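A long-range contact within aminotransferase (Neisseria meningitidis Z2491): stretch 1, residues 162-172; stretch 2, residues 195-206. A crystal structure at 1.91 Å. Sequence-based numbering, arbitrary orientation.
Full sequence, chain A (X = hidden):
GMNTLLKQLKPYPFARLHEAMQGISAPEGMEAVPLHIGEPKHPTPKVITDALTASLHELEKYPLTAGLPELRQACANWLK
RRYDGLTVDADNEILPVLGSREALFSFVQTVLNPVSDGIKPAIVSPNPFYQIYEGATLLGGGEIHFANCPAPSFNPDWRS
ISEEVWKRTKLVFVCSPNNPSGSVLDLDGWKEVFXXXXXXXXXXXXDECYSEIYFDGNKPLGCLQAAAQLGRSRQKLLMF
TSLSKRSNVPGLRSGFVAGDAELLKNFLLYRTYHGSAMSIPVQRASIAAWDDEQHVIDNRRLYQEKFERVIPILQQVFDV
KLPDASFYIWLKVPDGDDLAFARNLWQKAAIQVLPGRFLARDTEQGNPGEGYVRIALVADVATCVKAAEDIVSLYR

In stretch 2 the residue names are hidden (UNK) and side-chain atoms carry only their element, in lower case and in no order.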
# COMPACT_ATOMS: atom_id res chain seq x y z
N SER A 162 20.39 26.97 2.15
CA SER A 162 21.15 27.78 1.19
C SER A 162 20.51 27.81 -0.20
O SER A 162 19.68 26.96 -0.52
CB SER A 162 22.58 27.24 1.08
OG SER A 162 22.59 25.95 0.51
N GLU A 163 20.90 28.79 -1.01
CA GLU A 163 20.41 28.92 -2.39
C GLU A 163 20.79 27.69 -3.20
O GLU A 163 20.02 27.22 -4.02
CB GLU A 163 20.98 30.16 -3.09
CG GLU A 163 20.58 31.50 -2.47
CD GLU A 163 21.38 32.67 -3.03
OE1 GLU A 163 21.42 32.84 -4.27
OE2 GLU A 163 21.98 33.43 -2.22
N GLU A 164 22.00 27.18 -2.96
CA GLU A 164 22.49 25.98 -3.63
C GLU A 164 21.55 24.79 -3.41
O GLU A 164 21.20 24.07 -4.36
CB GLU A 164 23.90 25.64 -3.13
CG GLU A 164 24.65 24.62 -3.99
CD GLU A 164 24.29 23.14 -3.71
OE1 GLU A 164 23.96 22.79 -2.55
OE2 GLU A 164 24.35 22.33 -4.67
N VAL A 165 21.13 24.58 -2.17
CA VAL A 165 20.15 23.53 -1.88
C VAL A 165 18.80 23.87 -2.51
O VAL A 165 18.19 23.01 -3.15
CB VAL A 165 19.98 23.33 -0.38
CG1 VAL A 165 18.85 22.32 -0.08
CG2 VAL A 165 21.31 22.87 0.24
N TRP A 166 18.31 25.10 -2.31
CA TRP A 166 17.00 25.47 -2.88
C TRP A 166 16.92 25.17 -4.37
O TRP A 166 15.91 24.67 -4.85
CB TRP A 166 16.63 26.93 -2.63
CG TRP A 166 16.12 27.21 -1.26
CD1 TRP A 166 16.67 28.06 -0.34
CD2 TRP A 166 14.96 26.64 -0.63
NE1 TRP A 166 15.93 28.04 0.82
CE2 TRP A 166 14.88 27.18 0.67
CE3 TRP A 166 13.99 25.72 -1.05
CZ2 TRP A 166 13.86 26.82 1.56
CZ3 TRP A 166 12.99 25.36 -0.16
CH2 TRP A 166 12.93 25.91 1.13
N LYS A 167 18.00 25.46 -5.10
CA LYS A 167 18.00 25.24 -6.54
C LYS A 167 17.83 23.76 -6.94
O LYS A 167 17.37 23.49 -8.04
CB LYS A 167 19.26 25.81 -7.18
CG LYS A 167 19.28 27.33 -7.22
CD LYS A 167 20.61 27.86 -7.75
CE LYS A 167 20.56 29.37 -7.98
NZ LYS A 167 21.82 29.89 -8.59
N ARG A 168 18.18 22.84 -6.03
CA ARG A 168 18.03 21.40 -6.23
C ARG A 168 16.80 20.82 -5.51
O ARG A 168 16.63 19.60 -5.50
CB ARG A 168 19.25 20.64 -5.67
CG ARG A 168 20.58 21.04 -6.22
CD ARG A 168 21.70 20.09 -5.78
NE ARG A 168 22.19 20.38 -4.44
CZ ARG A 168 22.10 19.58 -3.38
NH1 ARG A 168 21.51 18.39 -3.46
NH2 ARG A 168 22.60 19.97 -2.22
N THR A 169 15.98 21.65 -4.87
CA THR A 169 14.90 21.15 -4.03
C THR A 169 13.65 20.82 -4.84
O THR A 169 13.10 21.69 -5.52
CB THR A 169 14.55 22.15 -2.90
OG1 THR A 169 15.68 22.25 -2.01
CG2 THR A 169 13.31 21.69 -2.09
N LYS A 170 13.19 19.58 -4.74
CA LYS A 170 12.07 19.10 -5.54
C LYS A 170 10.76 19.11 -4.78
O LYS A 170 9.68 19.16 -5.38
CB LYS A 170 12.34 17.67 -6.04
CG LYS A 170 13.68 17.49 -6.79
CD LYS A 170 13.77 18.34 -8.05
CE LYS A 170 15.17 18.33 -8.64
NZ LYS A 170 15.35 19.35 -9.72
N LEU A 171 10.84 19.05 -3.45
CA LEU A 171 9.65 18.98 -2.62
C LEU A 171 9.97 19.54 -1.25
O LEU A 171 11.10 19.42 -0.77
CB LEU A 171 9.16 17.53 -2.51
CG LEU A 171 7.86 17.25 -1.77
CD1 LEU A 171 7.03 16.17 -2.45
CD2 LEU A 171 8.14 16.89 -0.29
N VAL A 172 8.99 20.20 -0.65
CA VAL A 172 9.09 20.68 0.71
C VAL A 172 7.92 20.09 1.48
O VAL A 172 6.79 20.13 1.00
CB VAL A 172 9.03 22.22 0.71
CG1 VAL A 172 8.76 22.77 2.07
CG2 VAL A 172 10.34 22.80 0.11
N UNK A 195 6.07 32.02 -1.76
CA UNK A 195 7.01 32.87 -2.46
C UNK A 195 8.29 32.07 -2.82
O UNK A 195 8.81 32.21 -3.92
o UNK A 195 5.25 35.09 -2.44
c UNK A 195 6.15 35.12 -1.57
o UNK A 195 6.10 35.94 -0.65
c UNK A 195 7.34 34.12 -1.65
N UNK A 196 8.77 31.24 -1.90
CA UNK A 196 9.90 30.35 -2.19
C UNK A 196 9.56 29.38 -3.34
O UNK A 196 10.39 29.13 -4.22
c UNK A 196 11.20 29.76 1.40
c UNK A 196 12.63 30.61 -0.46
c UNK A 196 10.35 29.60 -0.93
c UNK A 196 11.20 30.42 0.05
N UNK A 197 8.34 28.86 -3.35
CA UNK A 197 7.88 28.02 -4.45
C UNK A 197 7.93 28.76 -5.79
O UNK A 197 8.37 28.19 -6.80
o UNK A 197 3.68 26.63 -4.73
c UNK A 197 6.01 26.45 -5.22
n UNK A 197 4.56 24.54 -4.74
c UNK A 197 4.64 25.88 -4.89
c UNK A 197 6.48 27.47 -4.19
N UNK A 198 7.48 30.01 -5.82
CA UNK A 198 7.52 30.78 -7.06
C UNK A 198 8.94 30.98 -7.53
O UNK A 198 9.19 31.01 -8.71
c UNK A 198 5.34 32.05 -6.81
c UNK A 198 6.84 32.15 -6.91
o UNK A 198 4.79 31.03 -7.26
o UNK A 198 4.70 32.96 -6.27
N UNK A 199 9.85 31.11 -6.59
CA UNK A 199 11.26 31.35 -6.92
C UNK A 199 11.93 30.06 -7.42
O UNK A 199 12.65 30.09 -8.42
c UNK A 199 15.30 33.64 -4.85
c UNK A 199 11.97 31.88 -5.67
c UNK A 199 13.40 32.33 -5.90
c UNK A 199 13.81 33.33 -4.81
n UNK A 199 15.70 34.37 -6.08
N UNK A 200 11.67 28.94 -6.76
CA UNK A 200 12.44 27.70 -6.98
C UNK A 200 11.68 26.53 -7.59
O UNK A 200 12.31 25.59 -8.06
c UNK A 200 14.86 29.71 -3.41
c UNK A 200 14.10 28.20 -5.13
c UNK A 200 13.91 28.83 -3.91
o UNK A 200 16.97 30.82 -3.69
c UNK A 200 16.01 29.95 -4.15
c UNK A 200 15.27 28.46 -5.84
c UNK A 200 16.21 29.33 -5.36
c UNK A 200 13.08 27.24 -5.66
N UNK A 201 10.35 26.55 -7.56
CA UNK A 201 9.55 25.58 -8.31
C UNK A 201 9.32 24.18 -7.73
O UNK A 201 8.85 23.28 -8.44
N UNK A 202 9.62 23.99 -6.45
CA UNK A 202 9.36 22.71 -5.78
C UNK A 202 7.85 22.48 -5.57
O UNK A 202 7.06 23.41 -5.66
c UNK A 202 10.71 24.84 -3.38
c UNK A 202 8.34 24.97 -1.96
c UNK A 202 10.46 25.92 -2.55
c UNK A 202 10.06 22.63 -4.42
c UNK A 202 9.26 25.98 -1.84
c UNK A 202 8.60 23.88 -2.80
c UNK A 202 9.78 23.81 -3.52
N UNK A 203 7.49 21.24 -5.27
CA UNK A 203 6.14 20.84 -4.92
C UNK A 203 6.02 20.98 -3.43
O UNK A 203 6.98 20.74 -2.71
c UNK A 203 6.15 17.81 -7.34
c UNK A 203 4.63 18.79 -4.72
c UNK A 203 5.91 19.35 -5.32
c UNK A 203 5.89 19.23 -6.84
N UNK A 204 4.85 21.41 -2.95
CA UNK A 204 4.58 21.45 -1.50
C UNK A 204 3.67 20.30 -1.11
O UNK A 204 2.61 20.11 -1.72
c UNK A 204 4.89 23.95 -1.28
c UNK A 204 3.91 22.79 -1.08
c UNK A 204 3.44 22.72 0.39
c UNK A 204 4.22 25.34 -1.23
N UNK A 205 4.10 19.50 -0.13
CA UNK A 205 3.31 18.42 0.42
C UNK A 205 3.00 18.78 1.88
O UNK A 205 3.91 18.90 2.72
c UNK A 205 4.08 17.06 0.32
N UNK A 206 1.71 18.98 2.16
CA UNK A 206 1.25 19.39 3.48
C UNK A 206 0.52 18.27 4.21
O UNK A 206 -0.55 17.83 3.80
c UNK A 206 0.36 20.62 3.36
o UNK A 206 0.10 21.18 4.63
O HOH W 1 18.83 31.63 -5.52
O HOH W 2 12.55 22.72 -8.06

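Position 195 has two side-chain carbons, the second carrying two oxygens. It lies on the helix, out of reach of stretch 1. It is Asp 195.

Position 196 has four carbons, forked at the second. One of the two end carbons lies over one face of the Trp 166 ring. This is Leu 196; that carbon is CD2, and CD1 is 4.0 Å from Trp 166 CZ2.

Position 197 has three carbons, the third bearing one oxygen and one nitrogen. The side chain does not reach stretch 1. The nitrogen donates to the backbone O of position 202. An amide on a chain of this length is Gln 197.

Position 198 again has two carbons and two terminal oxygens, and touches nothing on stretch 1. It is Asp 198.

Position 199 has four carbons in a row ending in nitrogen. CA-to-CB points toward stretch 1, but there is no contact. It is Lys 199.

Position 200 has one carbon, then a six-carbon ring bearing an oxygen. Trp 166 CB sits over the ring face, 3.3 Å from its centroid. The oxygen shares a water with Glu 163 OE1. This is Tyr 200. Its ring is near parallel to the Trp 166 five-membered ring (9°), but slid apart so that the two barely overlap.

Position 201 has no side-chain atoms. Its phi is positive, which favours glycine, and it is where the chain leaves the helix. It is Gly 201.

Position 202 has one carbon and a six-carbon ring without oxygen. Val 172 CG2 lies over one face, 3.6 Å from the ring centroid. The residue is Phe 202; its CE2 is 3.5 Å from Trp 166 CZ3.

Position 203 has four carbons, forked at the first, with one arm two carbons long. They pack against Leu 171, on the same side of the sheet. That is Ile 203. Its CG2 is 4.2 Å from Leu 171 CD1.

Position 204 has the same forked pattern and pairs with Val 172. It is Ile 204. Both side chains are on the opposite face from Leu 171 and Ile 203.

Position 205 has a single side-chain carbon, CB, 4.1 Å from Leu 171 CD2. It is Ala 205.

Position 206 has one carbon and one oxygen, and does not touch stretch 1. It is Ser 206.

The contact joins two parallel strands and packs aromatic side chains beside them. Ile 203 N donates to Lys 170 O (3.0 Å), Val 172 N to Ile 203 O (2.9 Å), and Ala 205 N to Val 172 O (3.0 Å). These bonds set the register. Trp 166 meets Leu 196, Tyr 200 and Phe 202, so it ties its own helix to the other helix and to Phe 202, in the loop just before the strand. A second water donates to Thr 169 O and Tyr 200 O, linking the two backbones.

Stretch 2, residues 195-206: DLQDKYGFIIAS
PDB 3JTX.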